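Local coordinates for delta-endotoxin CYTB (Bacillus thuringiensis serovar kyushuensis, PDB 1CBY), which kills the larvae of dipteran insects by making pores in the epithelial cell membrane of their midgut, once its dimeric protoxin has been processed to the monomer, at the interface of chains A and B. Residues are numbered along the deposited sequence; one frame, centred on the assembly and turned at random. Chains: chain A/B, Delta-endotoxin CYTB.

Contact 1: the interface of chains A and B. Residues chain A 37, 39, 41, 58, 62, 237; chain B 27-29.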
# COMPACT_ATOMS: atom_id res chain seq x y z
N SER A 37 14.72 -1.05 -6.98
CA SER A 37 15.71 -1.28 -5.94
C SER A 37 17.13 -1.51 -6.46
O SER A 37 17.32 -1.99 -7.58
CB SER A 37 15.29 -2.48 -5.08
OG SER A 37 16.15 -2.67 -3.97
N ASP A 39 19.18 -3.49 -4.88
CA ASP A 39 19.50 -4.86 -4.51
C ASP A 39 18.20 -5.66 -4.44
O ASP A 39 17.11 -5.11 -4.62
CB ASP A 39 20.23 -4.87 -3.17
CG ASP A 39 21.36 -5.89 -3.12
OD1 ASP A 39 21.17 -7.02 -3.62
OD2 ASP A 39 22.43 -5.57 -2.57
N ASP A 41 14.92 -7.52 -3.17
CA ASP A 41 13.93 -7.20 -2.15
C ASP A 41 12.77 -8.19 -2.19
O ASP A 41 11.94 -8.15 -3.10
CB ASP A 41 13.40 -5.77 -2.36
CG ASP A 41 12.62 -5.24 -1.15
OD1 ASP A 41 12.05 -6.03 -0.37
OD2 ASP A 41 12.57 -4.00 -0.99
N LEU A 58 14.92 1.95 6.33
CA LEU A 58 15.35 1.31 5.10
C LEU A 58 16.59 0.45 5.35
O LEU A 58 16.72 -0.65 4.80
CB LEU A 58 15.62 2.38 4.04
CG LEU A 58 15.25 2.05 2.59
CD1 LEU A 58 13.93 1.29 2.51
CD2 LEU A 58 15.17 3.34 1.80
N ASN A 62 16.67 -3.62 4.75
CA ASN A 62 17.66 -4.27 3.90
C ASN A 62 18.49 -5.30 4.64
O ASN A 62 18.81 -6.35 4.08
CB ASN A 62 18.61 -3.25 3.27
CG ASN A 62 17.92 -2.39 2.23
OD1 ASN A 62 16.77 -2.63 1.86
ND2 ASN A 62 18.63 -1.37 1.76
N PHE A 237 18.13 5.58 -1.37
CA PHE A 237 17.72 4.41 -2.13
C PHE A 237 18.84 3.68 -2.87
O PHE A 237 18.60 2.66 -3.51
CB PHE A 237 16.56 4.76 -3.06
CG PHE A 237 15.29 5.08 -2.34
CD1 PHE A 237 15.02 6.38 -1.91
CD2 PHE A 237 14.37 4.08 -2.04
CE1 PHE A 237 13.85 6.67 -1.20
CE2 PHE A 237 13.21 4.36 -1.33
CZ PHE A 237 12.95 5.66 -0.91
N PRO B 27 14.50 -6.32 -9.34
CA PRO B 27 14.05 -5.94 -8.00
C PRO B 27 13.41 -4.55 -7.88
O PRO B 27 13.89 -3.57 -8.45
CB PRO B 27 15.32 -6.05 -7.17
CG PRO B 27 16.38 -5.64 -8.15
CD PRO B 27 15.97 -6.39 -9.39
N PHE B 28 12.32 -4.50 -7.13
CA PHE B 28 11.57 -3.28 -6.88
C PHE B 28 11.20 -3.30 -5.41
O PHE B 28 11.00 -4.37 -4.84
CB PHE B 28 10.27 -3.26 -7.69
CG PHE B 28 10.43 -2.85 -9.11
CD1 PHE B 28 10.73 -3.79 -10.09
CD2 PHE B 28 10.27 -1.52 -9.49
CE1 PHE B 28 10.86 -3.41 -11.42
CE2 PHE B 28 10.39 -1.13 -10.82
CZ PHE B 28 10.69 -2.08 -11.79
N LYS B 29 11.16 -2.13 -4.79
CA LYS B 29 10.76 -2.05 -3.39
C LYS B 29 9.28 -1.73 -3.38
O LYS B 29 8.80 -0.97 -4.22
CB LYS B 29 11.54 -0.96 -2.66
CG LYS B 29 13.00 -1.30 -2.43
CD LYS B 29 13.66 -0.30 -1.51
CE LYS B 29 15.04 -0.78 -1.08
NZ LYS B 29 14.96 -2.10 -0.40
O HOH W 1 17.26 -3.76 -1.26
O HOH W 2 14.15 -3.50 1.98
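B:Lys29, on the N-terminal strand 28-36 of one protoxin subunit, reaches into a polar pocket of the other, formed by A:Ser37, A:Asp41 and A:Asn62. Its CB starts 3.6 Å from A:Asp41 OD2. B:Lys29 CG passes beside that carboxylate and meets A:Ser37 CB at 3.7 Å. The chain runs almost straight through CD, which loosely faces the A:Phe237 ring, and B:Lys29 CE, loosely facing A:Leu58, comes within 3.6 Å of A:Ser37 OG. A turn at chi4 (-57°) then sets NZ between A:Asp41 and A:Asn62; the lysine side chain crosses both at about a right angle. B:Lys29 NZ donates to A:Asn62 OD1 at 2.9 Å, in the carbonyl plane and on a lone pair. From above the carboxylate plane, B:Lys29 NZ also forms a salt bridge with A:Asp41 OD2 at 3.1 Å. Waters 1 and 2 lie at hydrogen-bonding distance too, so four oxygens surround the amino group; the adjacent carboxylate probably favours a positive charge. Two residues earlier in chain B, the carbonyl oxygen of B:Pro27 accepts a bond from A:Ser37 N. The chi1 of A:Ser37 (-174°) turns OG toward the following residues, where A:Ser37 OG donates to A:Asp39 O at 2.7 Å.

Contact 2: the interface of chains A and B. Residues chain A 26-28, 50; chain B 35-37.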
# COMPACT_ATOMS: atom_id res chain seq x y z
N LYS A 26 -5.37 14.79 12.38
CA LYS A 26 -3.97 15.08 12.04
C LYS A 26 -3.68 14.45 10.69
O LYS A 26 -3.92 13.26 10.49
CB LYS A 26 -3.02 14.51 13.10
CG LYS A 26 -1.80 15.40 13.33
CD LYS A 26 -0.53 14.60 13.59
CE LYS A 26 0.08 14.07 12.29
NZ LYS A 26 0.49 15.16 11.36
N PRO A 27 -3.18 15.24 9.74
CA PRO A 27 -2.86 14.76 8.40
C PRO A 27 -1.66 13.82 8.30
O PRO A 27 -0.62 14.04 8.92
CB PRO A 27 -2.64 16.06 7.62
CG PRO A 27 -2.04 16.95 8.65
CD PRO A 27 -2.92 16.69 9.85
N PHE A 28 -1.83 12.77 7.50
CA PHE A 28 -0.80 11.77 7.26
C PHE A 28 -0.85 11.47 5.78
O PHE A 28 -1.91 11.54 5.16
CB PHE A 28 -1.12 10.47 8.01
CG PHE A 28 -0.75 10.49 9.46
CD1 PHE A 28 -1.63 10.97 10.41
CD2 PHE A 28 0.49 10.01 9.87
CE1 PHE A 28 -1.30 10.96 11.76
CE2 PHE A 28 0.84 9.99 11.21
CZ PHE A 28 -0.06 10.47 12.16
N GLN A 50 8.67 8.75 10.64
CA GLN A 50 8.83 10.14 10.26
C GLN A 50 9.91 10.23 9.18
O GLN A 50 10.84 9.41 9.15
CB GLN A 50 9.20 10.99 11.48
CG GLN A 50 8.06 11.10 12.48
CD GLN A 50 8.47 11.83 13.75
OE1 GLN A 50 8.26 11.32 14.85
NE2 GLN A 50 9.04 13.01 13.60
N VAL B 35 3.43 8.51 6.60
CA VAL B 35 4.29 9.48 7.26
C VAL B 35 3.48 10.75 7.55
O VAL B 35 2.63 11.13 6.74
CB VAL B 35 5.50 9.79 6.34
CG1 VAL B 35 5.06 10.56 5.10
CG2 VAL B 35 6.54 10.55 7.07
N PRO B 36 3.68 11.37 8.73
CA PRO B 36 2.95 12.60 9.08
C PRO B 36 3.18 13.73 8.07
O PRO B 36 4.32 14.05 7.74
CB PRO B 36 3.47 12.94 10.48
CG PRO B 36 4.77 12.19 10.58
CD PRO B 36 4.47 10.91 9.87
N SER B 37 2.09 14.31 7.58
CA SER B 37 2.14 15.36 6.57
C SER B 37 2.22 16.77 7.15
O SER B 37 1.76 17.04 8.26
CB SER B 37 0.91 15.26 5.66
OG SER B 37 0.98 16.18 4.58
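B:Pro36 packs against A:Phe28 where the N-terminal strands 28-36 of the two subunits pair antiparallel, with these two residues forming the bridge. The apolar contacts centre on the proline. It lies above one face of the phenyl ring, offset past the CD2-CE2 rim: A:Phe28 CD2 lies 3.7 Å from B:Pro36 CA, and CE2 approaches CD of the pyrrolidine ring. The chi1 of A:Phe28 (-81°) sets CG beside the backbone N and opposite the carbonyl carbon, while chi2 of 88° turns the ring across the CA-CB bond. On another part of the proline ring, B:Pro36 CG meets A:Gln50 CG at 4.0 Å, the two side chains crossing at about a right angle. The end of A:Lys26 lies near B:Pro36 CB, with CE at 4.0 Å and NZ slightly nearer. B:Val35 adds its CG2 branch, 3.9 Å from A:Gln50 CA. Among the polar contacts, B:Ser37 N donates to A:Pro27 O at 3.0 Å. That carbonyl oxygen of A:Pro27 accepts a second bond from its own chain, from A:Lys26 NZ at 2.9 Å; bends at chi2, chi3 and chi4 fold the lysine back to reach it. Bridge, proline packing and shared carbonyl join the N-terminal arm of one protoxin subunit to its partner, helping to hold the inactive dimer together.

Contact 3: the interface of chains A and B. Residues chain A 51, 54, 229-231, 233, 236; chain B 232-233.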
# COMPACT_ATOMS: atom_id res chain seq x y z
N PRO A 51 9.84 11.23 8.29
CA PRO A 51 10.81 11.40 7.21
C PRO A 51 12.28 11.23 7.61
O PRO A 51 13.00 10.46 6.99
CB PRO A 51 10.53 12.82 6.73
CG PRO A 51 9.05 12.95 6.94
CD PRO A 51 8.90 12.37 8.33
N ILE A 54 13.37 7.57 7.90
CA ILE A 54 13.13 6.67 6.79
C ILE A 54 14.42 5.93 6.43
O ILE A 54 14.40 4.72 6.20
CB ILE A 54 12.57 7.43 5.55
CG1 ILE A 54 11.11 7.83 5.82
CG2 ILE A 54 12.70 6.59 4.28
CD1 ILE A 54 10.50 8.73 4.76
N SER A 229 18.29 11.28 10.06
CA SER A 229 19.07 11.46 8.84
C SER A 229 18.32 12.25 7.77
O SER A 229 17.20 11.89 7.39
CB SER A 229 19.48 10.11 8.25
OG SER A 229 20.09 10.28 6.98
N ASN A 230 18.95 13.31 7.28
CA ASN A 230 18.37 14.15 6.24
C ASN A 230 19.25 14.08 4.99
O ASN A 230 19.58 15.10 4.38
CB ASN A 230 18.24 15.60 6.73
CG ASN A 230 17.50 16.49 5.76
OD1 ASN A 230 16.70 16.02 4.94
ND2 ASN A 230 17.75 17.79 5.83
N ALA A 231 19.66 12.86 4.65
CA ALA A 231 20.52 12.59 3.50
C ALA A 231 19.78 12.79 2.19
O ALA A 231 18.55 12.87 2.17
CB ALA A 231 21.04 11.17 3.59
N ILE A 233 17.77 12.13 -0.84
CA ILE A 233 16.83 11.04 -1.11
C ILE A 233 17.35 9.93 -2.02
O ILE A 233 17.15 8.75 -1.73
CB ILE A 233 15.47 11.59 -1.61
CG1 ILE A 233 14.44 10.46 -1.64
CG2 ILE A 233 15.61 12.25 -2.97
CD1 ILE A 233 13.05 10.92 -2.00
N ILE A 236 19.81 7.67 -0.32
CA ILE A 236 19.11 6.73 0.55
C ILE A 236 18.73 5.45 -0.19
O ILE A 236 19.05 4.35 0.26
CB ILE A 236 17.85 7.39 1.19
CG1 ILE A 236 18.27 8.52 2.13
CG2 ILE A 236 17.03 6.35 1.96
CD1 ILE A 236 17.13 9.22 2.82
N PRO B 232 17.39 16.95 0.27
CA PRO B 232 17.37 16.26 1.56
C PRO B 232 15.96 15.71 1.79
O PRO B 232 14.98 16.46 1.75
CB PRO B 232 17.72 17.37 2.54
CG PRO B 232 18.62 18.23 1.75
CD PRO B 232 17.89 18.32 0.43
N ILE B 233 15.87 14.40 2.03
CA ILE B 233 14.59 13.74 2.23
C ILE B 233 13.58 14.47 3.12
O ILE B 233 12.40 14.56 2.77
CB ILE B 233 14.78 12.27 2.68
CG1 ILE B 233 13.44 11.53 2.63
CG2 ILE B 233 15.40 12.21 4.07
CD1 ILE B 233 13.55 10.06 2.94
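B:Ile233 inserts its side chain among residues of chain A at the protoxin dimer interface of this Cyt1/Cyt2-family endotoxin. It is the first residue of helix 233-237, and its backbone makes a polar contact: B:Ile233 N donates to A:Ala231 O at 3.1 Å. The apolar contacts fan out from the two branches of the same isoleucine. CG1 stands anti to the backbone N (chi1 -170°) and, with chi2 extended at 175°, carries CD1 toward chain A. There B:Ile233 CD1 meets A:Ile54 CD1 at 3.8 Å and also lies close to CB and CG2 of that residue, the side chains crossing obliquely. The shorter branch, B:Ile233 CG2, meets A:Ile236 CD1 at 3.7 Å. This methyl of A:Ile236 touches both branches of B:Ile233, its side chain running across the other at about a right angle. A:Pro51 and A:Ser229 contribute smaller surfaces around the same isoleucine. Beside the hydrogen bond, the amide end of A:Asn230 packs against the ring of B:Pro232, with A:Asn230 CG 3.3 Å from B:Pro232 CB; the still shorter approach of OD1 to the ring is doubtful. Near the symmetry axis the two copies of Ile233 approach through their backbones, A:Ile233 N to B:Ile233 N at 4.1 Å.

The C-alpha centres of contacts 1 and 2 lie about 23 Å apart, and contact 3 is about 16 Å from each. Strand 28-36 joins contacts 1 and 2: each uses residues near its start from one chain and the segment following or ending it from the other. The Pro27 to Ser37 bond of contact 1 recurs in contact 2 with chains exchanged. Helices 54-63 and 233-237 serve contacts 1 and 3. Because Ser38 and Ser228 mark the proteolytic stops, processing would remove all of strand 28-36 and, beyond Ser228, helix 233-237, so all three contacts lose residues, consistent with release of the active monomer.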